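PDB 3S40: diacylglycerol kinase, which probably transfers the gamma-phosphate of ATP to diacylglycerol to give phosphatidic acid. Local coordinates for residues A[134-139]-A[278-283]; A[140-145]-A[270-275]; A[259-264]-A[285-290]. One frame throughout, in Å; residues are numbered along the deposited sequence.

Overall arrangement
Near its N-terminal end the chain forms a parallel sheet flanked by helices; the three contacts lie in the beta-sandwich domain that follows. Residues 134-139 come first and meet 278-283 in contact 1, which closes the widest loop. Residues 140-145 follow at once and pair with 270-275 in contact 2, so its loop lies within that of contact 1. Contact 3 joins 259-264 to 285-290 across a short loop that crosses both others. Contact 3 lies in one antiparallel sheet and contact 2 in the other. Contact 1 bridges the two, and Asn134 and Trp142 reach from contacts 1 and 2 to the strand of contact 3.

Contact 1. Residues A[134-139]-A[278-283]; sequences NGQHFL and SSLHTP
Leu280 points its two methyl groups at two residues of the 134-139 segment. Leu280 CD2 lies 3.5 Å from Asn134 CB. Leu280 CD1 lies 3.8 Å from Gln136 CG and touches CB of the same glutamine. The branched end of Leu280 thus meets one residue on each side of Gly135. The Gln136 and Leu280 side chains cross obliquely. Gln136 CG stands anti to the backbone N (chi1 162°), and the chain then bends at chi2. Its methylene groups meet the leucine, while the amide is used elsewhere. NE2 bonds Asn81 OD1 and makes a weak bond to His137 O.

Asn134 reaches past Leu280 to the end of the 278-283 segment. Asn134 ND2 donates to Pro283 O at 3.2 Å, with a nearly straight N-H...O angle of 172°. The acceptor lies in the amide plane of Asn134, and the donor lies in the carbonyl plane of Pro283, on a lone pair. The other end of the amide is also held: Asn134 OD1 accepts from the backbone N of Gln285. Pro283 follows a cis peptide bond.

The two segments make no backbone ladder with each other. Residues 136-138 are an outer strand of one sheet of the sandwich, paired with strand 125-133. Residues of about 280-281 form a short, weakly bonded outer strand of the other, paired with 271-274. The contact therefore joins the margins of two sheets through side-chain packing and one side-chain-to-backbone bond, at the protein surface. Its chemistry is divided: Leu280 supplies apolar contact with carbon atoms of polar residues, and the Asn134 amide supplies the directional bonds. With both amide ends engaged, the rotation of that group is fixed, and it links the turn before strand 136-138 to the chain entering strand 284-296.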
ATOM      1  N   ASN A 134       4.111  -8.175 -13.273  1.00 40.44           N
ATOM      2  CA  ASN A 134       3.446  -8.855 -14.385  1.00 46.21           C
ATOM      3  C   ASN A 134       2.149  -8.134 -14.746  1.00 45.74           C
ATOM      4  O   ASN A 134       1.087  -8.751 -14.791  1.00 42.70           O
ATOM      5  CB  ASN A 134       3.131 -10.324 -14.043  1.00 37.92           C
ATOM      6  CG  ASN A 134       4.374 -11.208 -14.004  1.00 43.33           C
ATOM      7  OD1 ASN A 134       5.457 -10.794 -14.422  1.00 40.89           O
ATOM      8  ND2 ASN A 134       4.215 -12.446 -13.515  1.00 42.28           N
ATOM      9  N   GLY A 135       2.232  -6.827 -14.968  1.00 46.11           N
ATOM     10  CA  GLY A 135       1.057  -6.034 -15.307  1.00 50.27           C
ATOM     11  C   GLY A 135      -0.071  -6.065 -14.286  1.00 52.37           C
ATOM     12  O   GLY A 135      -1.251  -6.023 -14.637  1.00 62.60           O
ATOM     13  N   GLN A 136       0.298  -6.152 -13.016  1.00 49.60           N
ATOM     14  CA  GLN A 136      -0.637  -6.025 -11.907  1.00 43.38           C
ATOM     15  C   GLN A 136      -0.084  -4.953 -10.954  1.00 49.06           C
ATOM     16  O   GLN A 136       1.113  -4.977 -10.616  1.00 50.74           O
ATOM     17  CB  GLN A 136      -0.759  -7.370 -11.201  1.00 44.22           C
ATOM     18  CG  GLN A 136      -1.338  -7.311  -9.802  1.00 56.09           C
ATOM     19  CD  GLN A 136      -2.830  -7.072  -9.793  1.00 71.75           C
ATOM     20  OE1 GLN A 136      -3.621  -8.015  -9.837  1.00 76.50           O
ATOM     21  NE2 GLN A 136      -3.227  -5.805  -9.733  1.00 77.52           N
ATOM     22  N   HIS A 137      -0.929  -4.012 -10.533  1.00 37.19           N
ATOM     23  CA  HIS A 137      -0.473  -2.907  -9.676  1.00 37.36           C
ATOM     24  C   HIS A 137      -0.555  -3.237  -8.196  1.00 50.71           C
ATOM     25  O   HIS A 137      -1.563  -3.774  -7.741  1.00 58.68           O
ATOM     26  CB  HIS A 137      -1.297  -1.630  -9.908  1.00 26.39           C
ATOM     27  CG  HIS A 137      -1.183  -1.077 -11.290  1.00 31.70           C
ATOM     28  ND1 HIS A 137      -2.127  -1.317 -12.267  1.00 36.60           N
ATOM     29  CD2 HIS A 137      -0.240  -0.291 -11.860  1.00 36.05           C
ATOM     30  CE1 HIS A 137      -1.767  -0.700 -13.379  1.00 44.03           C
ATOM     31  NE2 HIS A 137      -0.627  -0.067 -13.158  1.00 35.83           N
ATOM     32  N   PHE A 138       0.488  -2.887  -7.444  1.00 43.34           N
ATOM     33  CA  PHE A 138       0.403  -2.913  -5.979  1.00 45.67           C
ATOM     34  C   PHE A 138       1.024  -1.693  -5.308  1.00 43.10           C
ATOM     35  O   PHE A 138       1.959  -1.081  -5.823  1.00 41.68           O
ATOM     36  CB  PHE A 138       0.973  -4.206  -5.371  1.00 32.55           C
ATOM     37  CG  PHE A 138       2.456  -4.370  -5.546  1.00 38.59           C
ATOM     38  CD1 PHE A 138       3.338  -3.973  -4.545  1.00 31.90           C
ATOM     39  CD2 PHE A 138       2.968  -4.947  -6.699  1.00 34.97           C
ATOM     40  CE1 PHE A 138       4.713  -4.147  -4.700  1.00 31.59           C
ATOM     41  CE2 PHE A 138       4.333  -5.123  -6.861  1.00 34.61           C
ATOM     42  CZ  PHE A 138       5.212  -4.718  -5.861  1.00 35.23           C
ATOM     43  N   LEU A 139       0.492  -1.365  -4.141  1.00 38.16           N
ATOM     44  CA  LEU A 139       0.893  -0.180  -3.401  1.00 46.22           C
ATOM     45  C   LEU A 139       1.812  -0.543  -2.237  1.00 42.50           C
ATOM     46  O   LEU A 139       2.674   0.246  -1.832  1.00 37.41           O
ATOM     47  CB  LEU A 139      -0.360   0.501  -2.863  1.00 39.50           C
ATOM     48  CG  LEU A 139      -0.410   2.020  -2.887  1.00 45.38           C
ATOM     49  CD1 LEU A 139       0.166   2.533  -4.187  1.00 43.85           C
ATOM     50  CD2 LEU A 139      -1.852   2.483  -2.695  1.00 34.09           C
ATOM     51  N   SER A 278      -5.736 -11.599  -5.059  1.00 82.20           N
ATOM     52  CA  SER A 278      -4.909 -11.359  -6.240  1.00 94.13           C
ATOM     53  C   SER A 278      -4.165 -12.616  -6.690  1.00 94.12           C
ATOM     54  O   SER A 278      -3.831 -13.481  -5.876  1.00 96.60           O
ATOM     55  CB  SER A 278      -3.925 -10.218  -5.983  1.00 99.82           C
ATOM     56  OG  SER A 278      -4.616  -9.011  -5.712  1.00103.07           O
ATOM     57  N   SER A 279      -3.895 -12.707  -7.990  1.00 87.55           N
ATOM     58  CA  SER A 279      -3.356 -13.934  -8.566  1.00 87.48           C
ATOM     59  C   SER A 279      -2.140 -13.718  -9.462  1.00 79.52           C
ATOM     60  O   SER A 279      -2.272 -13.401 -10.649  1.00 86.21           O
ATOM     61  CB  SER A 279      -4.439 -14.661  -9.360  1.00 88.81           C
ATOM     62  OG  SER A 279      -4.821 -13.901 -10.493  1.00 91.34           O
ATOM     63  N   LEU A 280      -0.957 -13.898  -8.890  1.00 50.49           N
ATOM     64  CA  LEU A 280       0.263 -13.924  -9.679  1.00 48.09           C
ATOM     65  C   LEU A 280       1.047 -15.163  -9.298  1.00 42.49           C
ATOM     66  O   LEU A 280       0.642 -15.923  -8.423  1.00 41.84           O
ATOM     67  CB  LEU A 280       1.112 -12.668  -9.433  1.00 54.86           C
ATOM     68  CG  LEU A 280       0.606 -11.342 -10.010  1.00 51.58           C
ATOM     69  CD1 LEU A 280       1.148 -10.164  -9.225  1.00 44.17           C
ATOM     70  CD2 LEU A 280       0.961 -11.223 -11.484  1.00 50.14           C
ATOM     71  N   HIS A 281       2.183 -15.355  -9.952  1.00 48.53           N
ATOM     72  CA  HIS A 281       3.050 -16.475  -9.648  1.00 50.97           C
ATOM     73  C   HIS A 281       4.314 -16.312 -10.465  1.00 43.26           C
ATOM     74  O   HIS A 281       4.299 -15.672 -11.517  1.00 40.63           O
ATOM     75  CB  HIS A 281       2.357 -17.788 -10.002  1.00 60.33           C
ATOM     76  CG  HIS A 281       1.872 -17.839 -11.413  1.00 66.63           C
ATOM     77  ND1 HIS A 281       2.730 -17.843 -12.492  1.00 72.45           N
ATOM     78  CD2 HIS A 281       0.619 -17.856 -11.924  1.00 74.58           C
ATOM     79  CE1 HIS A 281       2.025 -17.876 -13.610  1.00 75.72           C
ATOM     80  NE2 HIS A 281       0.743 -17.885 -13.293  1.00 78.02           N
ATOM     81  N   THR A 282       5.412 -16.877  -9.973  1.00 44.50           N
ATOM     82  CA  THR A 282       6.684 -16.821 -10.686  1.00 42.85           C
ATOM     83  C   THR A 282       6.593 -17.536 -12.035  1.00 44.81           C
ATOM     84  O   THR A 282       5.754 -18.413 -12.214  1.00 53.41           O
ATOM     85  CB  THR A 282       7.829 -17.456  -9.845  1.00 59.54           C
ATOM     86  OG1 THR A 282       7.432 -18.756  -9.382  1.00 49.90           O
ATOM     87  CG2 THR A 282       8.169 -16.576  -8.648  1.00 58.76           C
ATOM     88  N   PRO A 283       7.456 -17.155 -12.996  1.00 53.08           N
ATOM     89  CA  PRO A 283       8.408 -16.044 -12.875  1.00 56.56           C
ATOM     90  C   PRO A 283       7.681 -14.704 -12.951  1.00 51.93           C
ATOM     91  O   PRO A 283       6.497 -14.674 -13.292  1.00 39.63           O
ATOM     92  CB  PRO A 283       9.323 -16.228 -14.090  1.00 57.91           C
ATOM     93  CG  PRO A 283       8.472 -16.935 -15.087  1.00 59.47           C
ATOM     94  CD  PRO A 283       7.584 -17.851 -14.289  1.00 56.40           C
TER

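Contact 2. Residues A[140-145]-A[270-275]; sequences NFWGIG and KEVDTD
Phe141 reaches across to Asp273 and Thr274 where strand 141-144 runs antiparallel to the weakly bonded strand 271-274, inside one sheet of the C-terminal beta sandwich. Phe141 CG sits between the backbone N and the carbonyl carbon (chi1 82°). Thr274 CA lies over one face of the ring. Phe141 CZ lies 3.0 Å from Asp273 OD1, and the ring and carboxylate planes are 15° apart. Gly143 and Asp273 form a hydrogen-bonded pair, with Gly143 N to Asp273 O and Asp273 N to Gly143 O both at 2.8 Å.

Asp275 closes the end of the pairing with its carboxylate. Asp275 OD2 accepts from Asn140 N and Phe141 N, both at 3.1 Å and both from the same face of its plane. OD1 accepts from Leu139 N, so three successive backbone N-H groups are gripped by one side chain. Ile144 packs CG2 against Val272 CG2 at 3.5 Å and against Glu271 O. Trp142 packs on Cys284 and Ile286 of strand 284-296, in the other sheet. Val272 CG1 lies over the face of the Trp142 five-membered ring, 3.6 Å from its centroid and 20° off the ring normal.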
ATOM      1  N   ASN A 140       1.624  -1.744  -1.700  1.00 32.02           N
ATOM      2  CA  ASN A 140       2.292  -2.120  -0.468  1.00 31.24           C
ATOM      3  C   ASN A 140       3.417  -3.122  -0.627  1.00 34.13           C
ATOM      4  O   ASN A 140       4.570  -2.829  -0.301  1.00 32.24           O
ATOM      5  CB  ASN A 140       1.282  -2.633   0.551  1.00 37.14           C
ATOM      6  CG  ASN A 140       1.273  -1.808   1.795  1.00 47.88           C
ATOM      7  OD1 ASN A 140       0.301  -1.108   2.088  1.00 51.01           O
ATOM      8  ND2 ASN A 140       2.372  -1.859   2.536  1.00 61.35           N
ATOM      9  N   PHE A 141       3.098  -4.308  -1.127  1.00 29.15           N
ATOM     10  CA  PHE A 141       4.111  -5.338  -1.149  1.00 30.59           C
ATOM     11  C   PHE A 141       3.789  -6.461  -2.111  1.00 32.82           C
ATOM     12  O   PHE A 141       2.643  -6.680  -2.472  1.00 34.46           O
ATOM     13  CB  PHE A 141       4.323  -5.900   0.268  1.00 34.34           C
ATOM     14  CG  PHE A 141       3.306  -6.939   0.663  1.00 36.29           C
ATOM     15  CD1 PHE A 141       3.563  -8.288   0.466  1.00 32.67           C
ATOM     16  CD2 PHE A 141       2.084  -6.565   1.200  1.00 43.73           C
ATOM     17  CE1 PHE A 141       2.627  -9.243   0.812  1.00 41.13           C
ATOM     18  CE2 PHE A 141       1.133  -7.522   1.544  1.00 48.90           C
ATOM     19  CZ  PHE A 141       1.407  -8.862   1.351  1.00 45.98           C
ATOM     20  N   TRP A 142       4.839  -7.163  -2.507  1.00 36.15           N
ATOM     21  CA  TRP A 142       4.768  -8.373  -3.306  1.00 29.42           C
ATOM     22  C   TRP A 142       5.596  -9.396  -2.510  1.00 37.46           C
ATOM     23  O   TRP A 142       6.713  -9.091  -2.085  1.00 39.05           O
ATOM     24  CB  TRP A 142       5.407  -8.078  -4.661  1.00 30.52           C
ATOM     25  CG  TRP A 142       5.593  -9.226  -5.628  1.00 39.48           C
ATOM     26  CD1 TRP A 142       4.908  -9.430  -6.796  1.00 38.47           C
ATOM     27  CD2 TRP A 142       6.577 -10.277  -5.557  1.00 38.39           C
ATOM     28  NE1 TRP A 142       5.387 -10.552  -7.441  1.00 38.74           N
ATOM     29  CE2 TRP A 142       6.408 -11.090  -6.702  1.00 42.44           C
ATOM     30  CE3 TRP A 142       7.568 -10.616  -4.632  1.00 40.60           C
ATOM     31  CZ2 TRP A 142       7.187 -12.225  -6.937  1.00 47.63           C
ATOM     32  CZ3 TRP A 142       8.348 -11.735  -4.872  1.00 44.73           C
ATOM     33  CH2 TRP A 142       8.152 -12.529  -6.015  1.00 52.11           C
ATOM     34  N   GLY A 143       5.043 -10.583  -2.280  1.00 35.64           N
ATOM     35  CA  GLY A 143       5.736 -11.609  -1.518  1.00 45.49           C
ATOM     36  C   GLY A 143       5.464 -13.049  -1.947  1.00 45.33           C
ATOM     37  O   GLY A 143       4.339 -13.410  -2.291  1.00 48.66           O
ATOM     38  N   ILE A 144       6.519 -13.864  -1.947  1.00 37.83           N
ATOM     39  CA  ILE A 144       6.409 -15.312  -2.116  1.00 44.76           C
ATOM     40  C   ILE A 144       7.036 -15.995  -0.900  1.00 46.64           C
ATOM     41  O   ILE A 144       8.084 -15.554  -0.414  1.00 41.77           O
ATOM     42  CB  ILE A 144       7.163 -15.812  -3.372  1.00 41.83           C
ATOM     43  CG1 ILE A 144       8.646 -15.443  -3.289  1.00 46.46           C
ATOM     44  CG2 ILE A 144       6.550 -15.259  -4.648  1.00 39.57           C
ATOM     45  CD1 ILE A 144       9.469 -15.926  -4.474  1.00 42.75           C
ATOM     46  N   GLY A 145       6.396 -17.055  -0.406  1.00 48.39           N
ATOM     47  CA  GLY A 145       6.951 -17.852   0.680  1.00 48.22           C
ATOM     48  C   GLY A 145       6.151 -17.789   1.965  1.00 54.55           C
ATOM     49  O   GLY A 145       4.994 -17.360   1.954  1.00 65.36           O
ATOM     50  N   LYS A 270       5.817 -20.677  -8.102  1.00 54.27           N
ATOM     51  CA  LYS A 270       5.262 -20.427  -6.768  1.00 50.92           C
ATOM     52  C   LYS A 270       4.176 -19.350  -6.851  1.00 45.45           C
ATOM     53  O   LYS A 270       4.136 -18.559  -7.797  1.00 44.83           O
ATOM     54  CB  LYS A 270       6.356 -20.005  -5.781  1.00 52.60           C
ATOM     55  CG  LYS A 270       7.484 -21.025  -5.616  1.00 62.50           C
ATOM     56  CD  LYS A 270       8.489 -20.603  -4.548  1.00 67.80           C
ATOM     57  CE  LYS A 270       7.911 -20.741  -3.144  1.00 66.20           C
ATOM     58  NZ  LYS A 270       7.871 -22.160  -2.683  1.00 61.92           N
ATOM     59  N   GLU A 271       3.297 -19.324  -5.861  1.00 38.85           N
ATOM     60  CA  GLU A 271       2.202 -18.364  -5.848  1.00 50.19           C
ATOM     61  C   GLU A 271       2.650 -17.052  -5.218  1.00 59.61           C
ATOM     62  O   GLU A 271       3.476 -17.043  -4.301  1.00 66.57           O
ATOM     63  CB  GLU A 271       1.017 -18.932  -5.073  1.00 56.85           C
ATOM     64  CG  GLU A 271      -0.145 -17.973  -4.924  1.00 68.26           C
ATOM     65  CD  GLU A 271      -1.310 -18.597  -4.174  1.00 83.71           C
ATOM     66  OE1 GLU A 271      -1.056 -19.428  -3.272  1.00 86.63           O
ATOM     67  OE2 GLU A 271      -2.473 -18.265  -4.491  1.00 86.63           O
ATOM     68  N   VAL A 272       2.099 -15.946  -5.704  1.00 57.54           N
ATOM     69  CA  VAL A 272       2.468 -14.627  -5.196  1.00 53.17           C
ATOM     70  C   VAL A 272       1.356 -13.980  -4.373  1.00 50.83           C
ATOM     71  O   VAL A 272       0.182 -14.076  -4.722  1.00 43.97           O
ATOM     72  CB  VAL A 272       2.848 -13.672  -6.339  1.00 44.97           C
ATOM     73  CG1 VAL A 272       2.944 -12.230  -5.827  1.00 52.56           C
ATOM     74  CG2 VAL A 272       4.151 -14.114  -7.000  1.00 41.18           C
ATOM     75  N   ASP A 273       1.743 -13.320  -3.285  1.00 46.89           N
ATOM     76  CA  ASP A 273       0.811 -12.561  -2.467  1.00 46.06           C
ATOM     77  C   ASP A 273       1.088 -11.054  -2.572  1.00 52.01           C
ATOM     78  O   ASP A 273       2.242 -10.622  -2.599  1.00 46.77           O
ATOM     79  CB  ASP A 273       0.908 -13.014  -1.020  1.00 57.61           C
ATOM     80  CG  ASP A 273      -0.144 -12.379  -0.141  1.00 82.54           C
ATOM     81  OD1 ASP A 273      -0.028 -11.167   0.139  1.00 91.17           O
ATOM     82  OD2 ASP A 273      -1.084 -13.094   0.273  1.00 87.87           O
ATOM     83  N   THR A 274       0.025 -10.259  -2.638  1.00 60.11           N
ATOM     84  CA  THR A 274       0.148  -8.804  -2.667  1.00 59.89           C
ATOM     85  C   THR A 274      -0.778  -8.147  -1.657  1.00 61.46           C
ATOM     86  O   THR A 274      -1.330  -8.803  -0.776  1.00 60.60           O
ATOM     87  CB  THR A 274      -0.206  -8.227  -4.034  1.00 61.68           C
ATOM     88  OG1 THR A 274      -1.551  -8.597  -4.361  1.00 67.20           O
ATOM     89  CG2 THR A 274       0.739  -8.740  -5.099  1.00 59.39           C
ATOM     90  N   ASP A 275      -0.952  -6.841  -1.802  1.00 64.02           N
ATOM     91  CA  ASP A 275      -1.730  -6.067  -0.844  1.00 64.50           C
ATOM     92  C   ASP A 275      -2.947  -6.848  -0.363  1.00 60.79           C
ATOM     93  O   ASP A 275      -4.047  -6.685  -0.891  1.00 62.31           O
ATOM     94  CB  ASP A 275      -2.169  -4.730  -1.454  1.00 55.55           C
ATOM     95  CG  ASP A 275      -1.034  -4.008  -2.175  1.00 57.48           C
ATOM     96  OD1 ASP A 275      -1.313  -3.009  -2.880  1.00 57.61           O
ATOM     97  OD2 ASP A 275       0.133  -4.445  -2.050  1.00 46.82           O
TER

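Contact 3. Residues A[259-264]-A[285-290]; sequences AKSIHI and QIELLQ
Ile286 overlaps Ile264 at the ends of their side chains, Ile286 CD1 to Ile264 CD1 at 3.4 Å. This is tighter than usual for two carbons. The two side chains meet at a slant through these methyls. In Ile286, CD1 is anti to CB's backbone carbon CA (chi2 -172°), which carries the methyl outward to the meeting point. Ile262 lies on the same face of the sheet as Ile286, with Ile262 CB 4.2 Å from Ile286 CB. These two residues are also a hydrogen-bonded antiparallel pair. Ile262 N donates to Ile286 O, and Ile286 N donates to Ile262 O at 2.7 Å.

The other face is polar. Gln285 and His263 form a non-hydrogen-bonded pair, and their side chains cross at about a right angle. The glutamine amide and the imidazole are nearly coplanar, 23° apart. Gln285 OE1 comes to the ring edge, in its plane, 3.3 Å from His263 CD2. The amide is turned so that Gln285 NE2 faces along its own strand and donates to Glu287 OE1 at 2.9 Å. Gln285 NE2 also lies 3.0 Å from Ser261 OG. At the far end, Lys260 extends to Gln290, where NZ makes a long, weak bond to OE1.

The pair forms the middle of an antiparallel sheet. Strand 181-187 flanks 261-266 on one side, and strand 125-133 flanks 284-296 on the other. Ile262 and Ile286 both pack on Leu224 of strand 224-230, which belongs to the second sheet. The apolar face therefore looks into the sandwich, between the two sheets.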
ATOM      1  N   ALA A 259      16.119  -1.548  -6.088  1.00 43.25           N
ATOM      2  CA  ALA A 259      16.240  -1.591  -7.541  1.00 44.55           C
ATOM      3  C   ALA A 259      14.985  -1.081  -8.240  1.00 33.91           C
ATOM      4  O   ALA A 259      13.911  -1.063  -7.650  1.00 37.60           O
ATOM      5  CB  ALA A 259      16.577  -2.999  -7.999  1.00 46.64           C
ATOM      6  N   LYS A 260      15.122  -0.651  -9.492  1.00 33.65           N
ATOM      7  CA  LYS A 260      13.968  -0.148 -10.241  1.00 41.22           C
ATOM      8  C   LYS A 260      13.330  -1.206 -11.132  1.00 39.47           C
ATOM      9  O   LYS A 260      12.138  -1.147 -11.400  1.00 39.57           O
ATOM     10  CB  LYS A 260      14.327   1.076 -11.083  1.00 39.99           C
ATOM     11  CG  LYS A 260      14.602   2.330 -10.281  1.00 54.60           C
ATOM     12  CD  LYS A 260      14.616   3.546 -11.183  1.00 62.21           C
ATOM     13  CE  LYS A 260      14.797   4.828 -10.385  1.00 72.88           C
ATOM     14  NZ  LYS A 260      14.393   6.028 -11.180  1.00 75.62           N
ATOM     15  N   SER A 261      14.134  -2.152 -11.611  1.00 37.82           N
ATOM     16  CA  SER A 261      13.644  -3.164 -12.537  1.00 41.97           C
ATOM     17  C   SER A 261      14.088  -4.538 -12.073  1.00 45.70           C
ATOM     18  O   SER A 261      15.289  -4.833 -11.992  1.00 51.97           O
ATOM     19  CB  SER A 261      14.136  -2.894 -13.958  1.00 46.66           C
ATOM     20  OG  SER A 261      13.525  -3.791 -14.872  1.00 51.88           O
ATOM     21  N   ILE A 262      13.110  -5.379 -11.776  1.00 41.24           N
ATOM     22  CA  ILE A 262      13.377  -6.606 -11.048  1.00 40.55           C
ATOM     23  C   ILE A 262      12.741  -7.808 -11.710  1.00 40.01           C
ATOM     24  O   ILE A 262      11.572  -7.784 -12.108  1.00 36.25           O
ATOM     25  CB  ILE A 262      12.865  -6.486  -9.602  1.00 41.26           C
ATOM     26  CG1 ILE A 262      13.436  -5.214  -8.960  1.00 42.30           C
ATOM     27  CG2 ILE A 262      13.219  -7.732  -8.791  1.00 36.28           C
ATOM     28  CD1 ILE A 262      12.940  -4.936  -7.557  1.00 44.20           C
ATOM     29  N   HIS A 263      13.527  -8.861 -11.844  1.00 37.55           N
ATOM     30  CA  HIS A 263      12.993 -10.126 -12.319  1.00 40.36           C
ATOM     31  C   HIS A 263      13.294 -11.228 -11.324  1.00 38.46           C
ATOM     32  O   HIS A 263      14.452 -11.411 -10.912  1.00 36.07           O
ATOM     33  CB  HIS A 263      13.543 -10.496 -13.702  1.00 46.20           C
ATOM     34  CG  HIS A 263      12.830 -11.653 -14.328  1.00 51.62           C
ATOM     35  ND1 HIS A 263      13.267 -12.954 -14.199  1.00 54.12           N
ATOM     36  CD2 HIS A 263      11.688 -11.710 -15.055  1.00 39.36           C
ATOM     37  CE1 HIS A 263      12.436 -13.761 -14.836  1.00 48.85           C
ATOM     38  NE2 HIS A 263      11.465 -13.031 -15.360  1.00 41.12           N
ATOM     39  N   ILE A 264      12.246 -11.953 -10.944  1.00 36.26           N
ATOM     40  CA  ILE A 264      12.352 -13.019  -9.962  1.00 42.98           C
ATOM     41  C   ILE A 264      11.942 -14.354 -10.565  1.00 52.73           C
ATOM     42  O   ILE A 264      10.818 -14.519 -11.056  1.00 36.73           O
ATOM     43  CB  ILE A 264      11.471 -12.765  -8.722  1.00 40.86           C
ATOM     44  CG1 ILE A 264      11.653 -11.343  -8.199  1.00 42.01           C
ATOM     45  CG2 ILE A 264      11.779 -13.779  -7.637  1.00 39.28           C
ATOM     46  CD1 ILE A 264      10.432 -10.479  -8.419  1.00 44.89           C
ATOM     47  N   GLN A 285       8.179 -10.186 -13.528  1.00 40.73           N
ATOM     48  CA  GLN A 285       8.886  -8.936 -13.803  1.00 44.44           C
ATOM     49  C   GLN A 285       8.228  -7.807 -13.024  1.00 46.91           C
ATOM     50  O   GLN A 285       6.993  -7.686 -12.997  1.00 36.86           O
ATOM     51  CB  GLN A 285       8.870  -8.612 -15.305  1.00 43.64           C
ATOM     52  CG  GLN A 285       9.620  -7.328 -15.696  1.00 42.75           C
ATOM     53  CD  GLN A 285      11.136  -7.398 -15.454  1.00 55.46           C
ATOM     54  OE1 GLN A 285      11.729  -8.480 -15.448  1.00 54.28           O
ATOM     55  NE2 GLN A 285      11.766  -6.234 -15.263  1.00 50.76           N
ATOM     56  N   ILE A 286       9.050  -6.988 -12.372  1.00 41.26           N
ATOM     57  CA  ILE A 286       8.517  -5.883 -11.585  1.00 37.28           C
ATOM     58  C   ILE A 286       9.114  -4.547 -12.002  1.00 39.88           C
ATOM     59  O   ILE A 286      10.341  -4.416 -12.161  1.00 41.02           O
ATOM     60  CB  ILE A 286       8.721  -6.068 -10.071  1.00 32.80           C
ATOM     61  CG1 ILE A 286       8.430  -7.509  -9.648  1.00 37.21           C
ATOM     62  CG2 ILE A 286       7.849  -5.080  -9.307  1.00 29.14           C
ATOM     63  CD1 ILE A 286       8.415  -7.719  -8.163  1.00 41.97           C
ATOM     64  N   GLU A 287       8.219  -3.574 -12.168  1.00 34.86           N
ATOM     65  CA  GLU A 287       8.550  -2.208 -12.571  1.00 45.90           C
ATOM     66  C   GLU A 287       7.944  -1.240 -11.556  1.00 34.08           C
ATOM     67  O   GLU A 287       6.950  -1.551 -10.910  1.00 36.75           O
ATOM     68  CB  GLU A 287       7.939  -1.891 -13.945  1.00 48.73           C
ATOM     69  CG  GLU A 287       8.190  -2.927 -15.026  1.00 69.59           C
ATOM     70  CD  GLU A 287       9.640  -2.967 -15.478  1.00 90.41           C
ATOM     71  OE1 GLU A 287      10.059  -4.002 -16.043  1.00 94.01           O
ATOM     72  OE2 GLU A 287      10.361  -1.965 -15.274  1.00100.60           O
ATOM     73  N   LEU A 288       8.527  -0.058 -11.439  1.00 30.27           N
ATOM     74  CA  LEU A 288       7.960   0.958 -10.573  1.00 32.95           C
ATOM     75  C   LEU A 288       7.472   2.153 -11.382  1.00 33.24           C
ATOM     76  O   LEU A 288       8.195   2.660 -12.231  1.00 33.09           O
ATOM     77  CB  LEU A 288       9.002   1.432  -9.574  1.00 35.37           C
ATOM     78  CG  LEU A 288       8.407   2.429  -8.591  1.00 42.99           C
ATOM     79  CD1 LEU A 288       7.697   1.690  -7.464  1.00 36.47           C
ATOM     80  CD2 LEU A 288       9.454   3.359  -8.058  1.00 40.13           C
ATOM     81  N   LEU A 289       6.252   2.610 -11.110  1.00 26.53           N
ATOM     82  CA  LEU A 289       5.751   3.840 -11.732  1.00 23.99           C
ATOM     83  C   LEU A 289       5.923   5.033 -10.790  1.00 24.89           C
ATOM     84  O   LEU A 289       5.177   5.221  -9.828  1.00 20.87           O
ATOM     85  CB  LEU A 289       4.286   3.680 -12.133  1.00 23.76           C
ATOM     86  CG  LEU A 289       4.005   2.436 -12.975  1.00 27.06           C
ATOM     87  CD1 LEU A 289       2.489   2.242 -13.110  1.00 28.28           C
ATOM     88  CD2 LEU A 289       4.694   2.542 -14.333  1.00 34.54           C
ATOM     89  N   GLN A 290       6.914   5.853 -11.080  1.00 22.58           N
ATOM     90  CA  GLN A 290       7.277   6.911 -10.169  1.00 26.59           C
ATOM     91  C   GLN A 290       6.202   7.998 -10.120  1.00 24.52           C
ATOM     92  O   GLN A 290       5.733   8.470 -11.142  1.00 24.11           O
ATOM     93  CB  GLN A 290       8.651   7.471 -10.563  1.00 33.11           C
ATOM     94  CG  GLN A 290       9.379   8.182  -9.450  1.00 42.06           C
ATOM     95  CD  GLN A 290      10.862   8.424  -9.753  1.00 45.18           C
ATOM     96  OE1 GLN A 290      11.490   7.695 -10.534  1.00 48.06           O
ATOM     97  NE2 GLN A 290      11.417   9.461  -9.141  1.00 39.47           N
TER